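Local structure of putative phosphosugar isomerase (Clostridium difficile, 3G68) at residues 176-190 against 302-316. The protein is a double-SIS-domain protein that probably binds phosphorylated sugars and may act as an isomerase of the kind found in glucosamine-6-phosphate synthase. Residues are numbered along the deposited sequence; the frame is centred on the assembly and turned at random.
With EDO (1,2-ethanediol), chain I.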
loop_
_atom_site.group_PDB
_atom_site.type_symbol
_atom_site.label_atom_id
_atom_site.label_comp_id
_atom_site.label_asym_id
_atom_site.label_seq_id
_atom_site.Cartn_x
_atom_site.Cartn_y
_atom_site.Cartn_z
ATOM N N GLU B 176 6.848 29.780 23.800
ATOM C CA GLU B 176 6.025 30.053 24.990
ATOM C C GLU B 176 4.531 29.951 24.675
ATOM O O GLU B 176 3.776 29.376 25.470
ATOM C CB GLU B 176 6.385 31.383 25.634
ATOM C CG GLU B 176 7.808 31.419 26.188
ATOM C CD GLU B 176 8.166 30.252 27.104
ATOM O OE1 GLU B 176 7.423 29.976 28.062
ATOM O OE2 GLU B 176 9.221 29.625 26.891
ATOM N N ILE B 177 4.105 30.462 23.521
ATOM C CA ILE B 177 2.697 30.266 23.125
ATOM C C ILE B 177 2.364 28.773 23.059
ATOM O O ILE B 177 1.318 28.355 23.533
ATOM C CB ILE B 177 2.376 30.903 21.780
ATOM C CG1 ILE B 177 2.489 32.435 21.873
ATOM C CG2 ILE B 177 0.987 30.467 21.308
ATOM C CD1 ILE B 177 1.647 33.079 22.925
ATOM N N ASN B 178 3.263 27.981 22.491
ATOM C CA ASN B 178 3.044 26.535 22.381
ATOM C C ASN B 178 3.015 25.807 23.747
ATOM O O ASN B 178 2.233 24.883 23.909
ATOM C CB ASN B 178 3.976 25.924 21.343
ATOM C CG ASN B 178 3.440 26.142 19.916
ATOM O OD1 ASN B 178 2.457 25.508 19.509
ATOM N ND2 ASN B 178 4.038 27.065 19.187
ATOM N N LYS B 179 3.817 26.259 24.715
ATOM C CA LYS B 179 3.743 25.711 26.097
ATOM C C LYS B 179 2.387 26.019 26.756
ATOM O O LYS B 179 1.775 25.166 27.403
ATOM C CB LYS B 179 4.876 26.272 26.967
ATOM C CG LYS B 179 6.219 25.826 26.554
ATOM C CD LYS B 179 7.240 26.427 27.540
ATOM C CE LYS B 179 8.621 25.967 27.239
ATOM N NZ LYS B 179 9.553 26.802 27.987
ATOM N N ILE B 180 1.912 27.249 26.587
ATOM C CA ILE B 180 0.605 27.670 27.094
ATOM C C ILE B 180 -0.459 26.809 26.431
ATOM O O ILE B 180 -1.360 26.312 27.095
ATOM C CB ILE B 180 0.342 29.173 26.818
ATOM C CG1 ILE B 180 1.289 30.047 27.650
ATOM C CG2 ILE B 180 -1.081 29.556 27.104
ATOM C CD1 ILE B 180 1.300 31.544 27.219
ATOM N N LEU B 181 -0.338 26.588 25.124
ATOM C CA LEU B 181 -1.306 25.728 24.409
ATOM C C LEU B 181 -1.273 24.288 24.937
ATOM O O LEU B 181 -2.305 23.621 25.035
ATOM C CB LEU B 181 -1.065 25.780 22.892
ATOM C CG LEU B 181 -1.492 27.068 22.198
ATOM C CD1 LEU B 181 -1.024 27.064 20.715
ATOM C CD2 LEU B 181 -3.033 27.274 22.290
ATOM N N ASP B 182 -0.090 23.821 25.300
ATOM C CA ASP B 182 0.066 22.495 25.895
ATOM C C ASP B 182 -0.685 22.414 27.249
ATOM O O ASP B 182 -1.245 21.370 27.541
ATOM C CB ASP B 182 1.535 22.138 26.166
ATOM C CG ASP B 182 2.342 21.769 24.926
ATOM O OD1 ASP B 182 1.798 21.458 23.855
ATOM O OD2 ASP B 182 3.583 21.730 25.078
ATOM N N ALA B 183 -0.727 23.495 28.039
ATOM C CA ALA B 183 -1.485 23.521 29.305
ATOM C C ALA B 183 -2.989 23.567 29.011
ATOM O O ALA B 183 -3.801 22.830 29.589
ATOM C CB ALA B 183 -1.078 24.758 30.143
ATOM N N ILE B 184 -3.372 24.404 28.068
ATOM C CA ILE B 184 -4.788 24.552 27.690
ATOM C C ILE B 184 -5.400 23.218 27.202
ATOM O O ILE B 184 -6.549 22.910 27.495
ATOM C CB ILE B 184 -4.938 25.662 26.583
ATOM C CG1 ILE B 184 -4.599 27.060 27.157
ATOM C CG2 ILE B 184 -6.305 25.610 25.944
ATOM C CD1 ILE B 184 -4.558 28.177 26.067
ATOM N N ASN B 185 -4.603 22.398 26.510
ATOM C CA ASN B 185 -5.069 21.131 25.976
ATOM C C ASN B 185 -5.296 20.030 27.024
ATOM O O ASN B 185 -5.920 19.019 26.739
ATOM C CB ASN B 185 -4.130 20.596 24.893
ATOM C CG ASN B 185 -4.833 19.594 23.989
ATOM O OD1 ASN B 185 -5.941 19.855 23.517
ATOM N ND2 ASN B 185 -4.208 18.463 23.753
ATOM N N ARG B 186 -4.756 20.229 28.223
ATOM C CA ARG B 186 -4.953 19.282 29.337
ATOM C C ARG B 186 -6.170 19.608 30.188
ATOM O O ARG B 186 -6.565 18.811 31.049
ATOM C CB ARG B 186 -3.714 19.275 30.238
ATOM C CG ARG B 186 -2.496 18.797 29.473
ATOM C CD ARG B 186 -1.357 18.614 30.411
ATOM N NE ARG B 186 -0.217 18.026 29.747
ATOM C CZ ARG B 186 0.890 17.640 30.365
ATOM N NH1 ARG B 186 1.017 17.775 31.677
ATOM N NH2 ARG B 186 1.877 17.101 29.657
ATOM N N PHE B 187 -6.765 20.775 29.961
ATOM C CA PHE B 187 -7.888 21.255 30.770
ATOM C C PHE B 187 -9.023 20.239 30.829
ATOM O O PHE B 187 -9.474 19.882 31.912
ATOM C CB PHE B 187 -8.328 22.617 30.227
ATOM C CG PHE B 187 -9.382 23.322 31.039
ATOM C CD1 PHE B 187 -10.716 22.918 30.995
ATOM C CD2 PHE B 187 -9.050 24.488 31.777
ATOM C CE1 PHE B 187 -11.698 23.613 31.716
ATOM C CE2 PHE B 187 -10.011 25.173 32.503
ATOM C CZ PHE B 187 -11.332 24.759 32.478
ATOM N N GLU B 188 -9.478 19.770 29.666
ATOM C CA GLU B 188 -10.572 18.785 29.574
ATOM C C GLU B 188 -10.251 17.508 30.314
ATOM O O GLU B 188 -11.099 16.999 31.047
ATOM C CB GLU B 188 -10.831 18.446 28.093
ATOM C CG GLU B 188 -11.909 17.404 27.823
ATOM C CD GLU B 188 -13.313 17.954 27.905
ATOM O OE1 GLU B 188 -13.480 19.196 27.996
ATOM O OE2 GLU B 188 -14.250 17.132 27.855
ATOM N N ALA B 189 -9.046 16.965 30.098
ATOM C CA ALA B 189 -8.630 15.729 30.790
ATOM C C ALA B 189 -8.655 15.910 32.327
ATOM O O ALA B 189 -9.141 15.021 33.072
ATOM C CB ALA B 189 -7.244 15.281 30.317
ATOM N N VAL B 190 -8.156 17.062 32.790
ATOM C CA VAL B 190 -8.181 17.379 34.233
ATOM C C VAL B 190 -9.632 17.489 34.764
ATOM O O VAL B 190 -9.955 16.997 35.847
ATOM C CB VAL B 190 -7.307 18.638 34.544
ATOM C CG1 VAL B 190 -7.538 19.135 36.006
ATOM C CG2 VAL B 190 -5.830 18.328 34.257
ATOM N N ASP B 302 -2.004 14.874 35.877
ATOM C CA ASP B 302 -0.715 15.095 35.251
ATOM C C ASP B 302 -0.671 16.474 34.586
ATOM O O ASP B 302 -1.033 16.638 33.405
ATOM C CB ASP B 302 -0.391 13.984 34.251
ATOM C CG ASP B 302 0.961 14.172 33.607
ATOM O OD1 ASP B 302 1.821 14.850 34.218
ATOM O OD2 ASP B 302 1.145 13.657 32.489
ATOM N N ILE B 303 -0.220 17.433 35.399
ATOM C CA ILE B 303 -0.111 18.858 35.080
ATOM C C ILE B 303 1.357 19.126 34.758
ATOM O O ILE B 303 2.236 18.486 35.352
ATOM C CB ILE B 303 -0.546 19.695 36.343
ATOM C CG1 ILE B 303 -2.033 19.476 36.631
ATOM C CG2 ILE B 303 -0.304 21.201 36.189
ATOM C CD1 ILE B 303 -2.531 20.158 37.873
ATOM N N THR B 304 1.628 20.063 33.839
ATOM C CA THR B 304 3.000 20.464 33.519
ATOM C C THR B 304 3.814 20.819 34.750
ATOM O O THR B 304 3.284 21.296 35.751
ATOM C CB THR B 304 3.092 21.712 32.625
ATOM O OG1 THR B 304 4.480 22.042 32.432
ATOM C CG2 THR B 304 2.385 22.948 33.262
ATOM N N ASP B 305 5.119 20.639 34.611
ATOM C CA ASP B 305 6.098 20.938 35.637
ATOM C C ASP B 305 6.375 22.468 35.669
ATOM O O ASP B 305 6.917 22.997 36.663
ATOM C CB ASP B 305 7.408 20.170 35.296
ATOM C CG ASP B 305 8.109 19.627 36.510
ATOM O OD1 ASP B 305 7.421 19.009 37.354
ATOM O OD2 ASP B 305 9.354 19.759 36.598
ATOM N N ASN B 306 6.005 23.157 34.578
ATOM C CA ASN B 306 6.209 24.591 34.433
ATOM C C ASN B 306 5.486 25.360 35.551
ATOM O O ASN B 306 4.244 25.325 35.633
ATOM C CB ASN B 306 5.750 25.059 33.044
ATOM C CG ASN B 306 6.047 26.522 32.787
ATOM O OD1 ASN B 306 5.455 27.413 33.408
ATOM N ND2 ASN B 306 6.950 26.783 31.840
ATOM N N PRO B 307 6.249 26.089 36.380
ATOM C CA PRO B 307 5.682 26.775 37.540
ATOM C C PRO B 307 4.707 27.898 37.227
ATOM O O PRO B 307 3.983 28.325 38.121
ATOM C CB PRO B 307 6.914 27.328 38.263
ATOM C CG PRO B 307 7.929 27.448 37.220
ATOM C CD PRO B 307 7.701 26.349 36.259
ATOM N N TYR B 308 4.702 28.369 35.985
ATOM C CA TYR B 308 3.828 29.429 35.562
ATOM C C TYR B 308 2.601 28.882 34.838
ATOM O O TYR B 308 1.480 29.257 35.163
ATOM C CB TYR B 308 4.561 30.397 34.648
ATOM C CG TYR B 308 5.867 30.903 35.223
ATOM C CD1 TYR B 308 5.873 31.717 36.351
ATOM C CD2 TYR B 308 7.098 30.581 34.623
ATOM C CE1 TYR B 308 7.055 32.188 36.891
ATOM C CE2 TYR B 308 8.300 31.047 35.167
ATOM C CZ TYR B 308 8.266 31.867 36.293
ATOM O OH TYR B 308 9.432 32.358 36.846
ATOM N N TYR B 309 2.803 27.976 33.893
ATOM C CA TYR B 309 1.668 27.509 33.058
ATOM C C TYR B 309 0.732 26.493 33.708
ATOM O O TYR B 309 -0.400 26.283 33.230
ATOM C CB TYR B 309 2.140 27.058 31.646
ATOM C CG TYR B 309 2.970 28.123 30.941
ATOM C CD1 TYR B 309 2.590 29.464 30.953
ATOM C CD2 TYR B 309 4.154 27.785 30.272
ATOM C CE1 TYR B 309 3.374 30.449 30.320
ATOM C CE2 TYR B 309 4.901 28.741 29.629
ATOM C CZ TYR B 309 4.522 30.069 29.665
ATOM O OH TYR B 309 5.283 31.030 29.045
ATOM N N GLN B 310 1.170 25.907 34.813
ATOM C CA GLN B 310 0.308 25.025 35.625
ATOM C C GLN B 310 -0.931 25.761 36.100
ATOM O O GLN B 310 -1.910 25.119 36.491
ATOM C CB GLN B 310 1.073 24.454 36.831
ATOM C CG GLN B 310 1.501 25.520 37.859
ATOM C CD GLN B 310 2.263 24.950 39.054
ATOM O OE1 GLN B 310 2.157 23.777 39.392
ATOM N NE2 GLN B 310 3.041 25.795 39.687
ATOM N N THR B 311 -0.889 27.092 36.108
ATOM C CA THR B 311 -2.033 27.906 36.496
ATOM C C THR B 311 -3.282 27.596 35.639
ATOM O O THR B 311 -4.387 27.812 36.062
ATOM C CB THR B 311 -1.714 29.430 36.466
ATOM O OG1 THR B 311 -2.759 30.156 37.137
ATOM C CG2 THR B 311 -1.559 29.935 35.024
ATOM N N PHE B 312 -3.103 27.101 34.429
ATOM C CA PHE B 312 -4.260 26.775 33.578
ATOM C C PHE B 312 -4.922 25.452 33.861
ATOM O O PHE B 312 -5.863 25.094 33.157
ATOM C CB PHE B 312 -3.884 26.897 32.101
ATOM C CG PHE B 312 -3.475 28.261 31.758
ATOM C CD1 PHE B 312 -4.395 29.309 31.876
ATOM C CD2 PHE B 312 -2.157 28.553 31.409
ATOM C CE1 PHE B 312 -3.993 30.629 31.605
ATOM C CE2 PHE B 312 -1.777 29.862 31.127
ATOM C CZ PHE B 312 -2.700 30.892 31.226
ATOM N N ASN B 313 -4.404 24.704 34.839
ATOM C CA ASN B 313 -5.009 23.448 35.230
ATOM C C ASN B 313 -5.262 23.235 36.710
ATOM O O ASN B 313 -6.188 22.519 37.039
ATOM C CB ASN B 313 -4.092 22.284 34.834
ATOM C CG ASN B 313 -3.789 22.204 33.339
ATOM O OD1 ASN B 313 -2.759 21.652 32.982
ATOM N ND2 ASN B 313 -4.678 22.708 32.474
ATOM N N PHE B 314 -4.458 23.824 37.601
ATOM C CA PHE B 314 -4.458 23.368 39.007
ATOM C C PHE B 314 -5.760 23.454 39.792
ATOM O O PHE B 314 -6.099 22.510 40.519
ATOM C CB PHE B 314 -3.337 24.005 39.843
ATOM C CG PHE B 314 -2.511 22.994 40.549
ATOM C CD1 PHE B 314 -3.066 22.182 41.522
ATOM C CD2 PHE B 314 -1.173 22.806 40.188
ATOM C CE1 PHE B 314 -2.277 21.205 42.170
ATOM C CE2 PHE B 314 -0.411 21.838 40.786
ATOM C CZ PHE B 314 -0.967 21.027 41.773
ATOM N N ILE B 315 -6.492 24.553 39.651
ATOM C CA ILE B 315 -7.699 24.739 40.440
ATOM C C ILE B 315 -8.996 24.296 39.755
ATOM O O ILE B 315 -10.075 24.446 40.330
ATOM C CB ILE B 315 -7.825 26.161 41.050
ATOM C CG1 ILE B 315 -8.014 27.247 40.010
ATOM C CG2 ILE B 315 -6.616 26.496 41.915
ATOM C CD1 ILE B 315 -8.425 28.581 40.673
ATOM N N VAL B 316 -8.894 23.725 38.552
ATOM C CA VAL B 316 -10.080 23.147 37.863
ATOM C C VAL B 316 -10.932 22.288 38.820
ATOM O O VAL B 316 -12.149 22.479 38.878
ATOM C CB VAL B 316 -9.682 22.372 36.571
ATOM C CG1 VAL B 316 -10.839 21.546 35.998
ATOM C CG2 VAL B 316 -9.222 23.340 35.540
HETATM C C1 EDO I . -4.844 14.568 33.305
HETATM O O1 EDO I . -3.903 14.063 34.267
HETATM C C2 EDO I . -4.167 15.577 32.386
HETATM O O2 EDO I . -2.835 15.165 32.036
HETATM O O HOH W 1 8.443 28.855 30.560
HETATM O O HOH W 2 3.980 16.703 32.671
#
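Glu-176 opens the contact by taking a short hydrogen bond from Tyr-309, OH to OE1 at 2.6 Å. OE1 uses its anti lone pair and lies in the plane of the phenol ring, at its edge. The other oxygen, OE2, is held on its syn side by a salt bridge to Lys-179 and has a second ammonium partner in Lys-172. A water held by OE1 also accepts from Asn-306 ND2, and the phenol oxygen has a further hydrogen-bond partner in the hydroxyl of Tyr-55. One turn on, Ile-180 lays CG1 over a face of the Tyr-309 ring, a CH-pi contact 3.7 Å from the centroid, while its CG2 reaches Phe-312 CE2. Ala-183 CB packs on Phe-312 CB at 4.0 Å, and Ala-183 O accepts from Asn-313 ND2 at 3.0 Å. That bond is nearly straight (166° at the hydrogen), but the amide comes from above the carbonyl plane, opposite the face reached by Arg-186 N. Arg-186, extended from CG to NE, carries NH1 to 2.9 Å from Asp-302 O; its link to the Asp-302 carboxylate is long and purely electrostatic, and the stronger salt bridge goes from NH2 to Glu-137 of the second subunit. With CG anti to the backbone N (chi1 -174°), Phe-187 offers a ring face to Val-316 CG2, 4.0 Å from the centroid. Val-190 then closes on Val-316, CG1 to CB at 3.9 Å. The contact thus fastens the connection between strand 299-300 and helix 316-324 against the bend joining helices 170-184 and 187-200. Asn-313 ND2 adds a second donor, beside Arg-186 N, to Ala-183 O at the turn between those helices, while the two ammonium groups probably stabilise Glu-176 as a carboxylate.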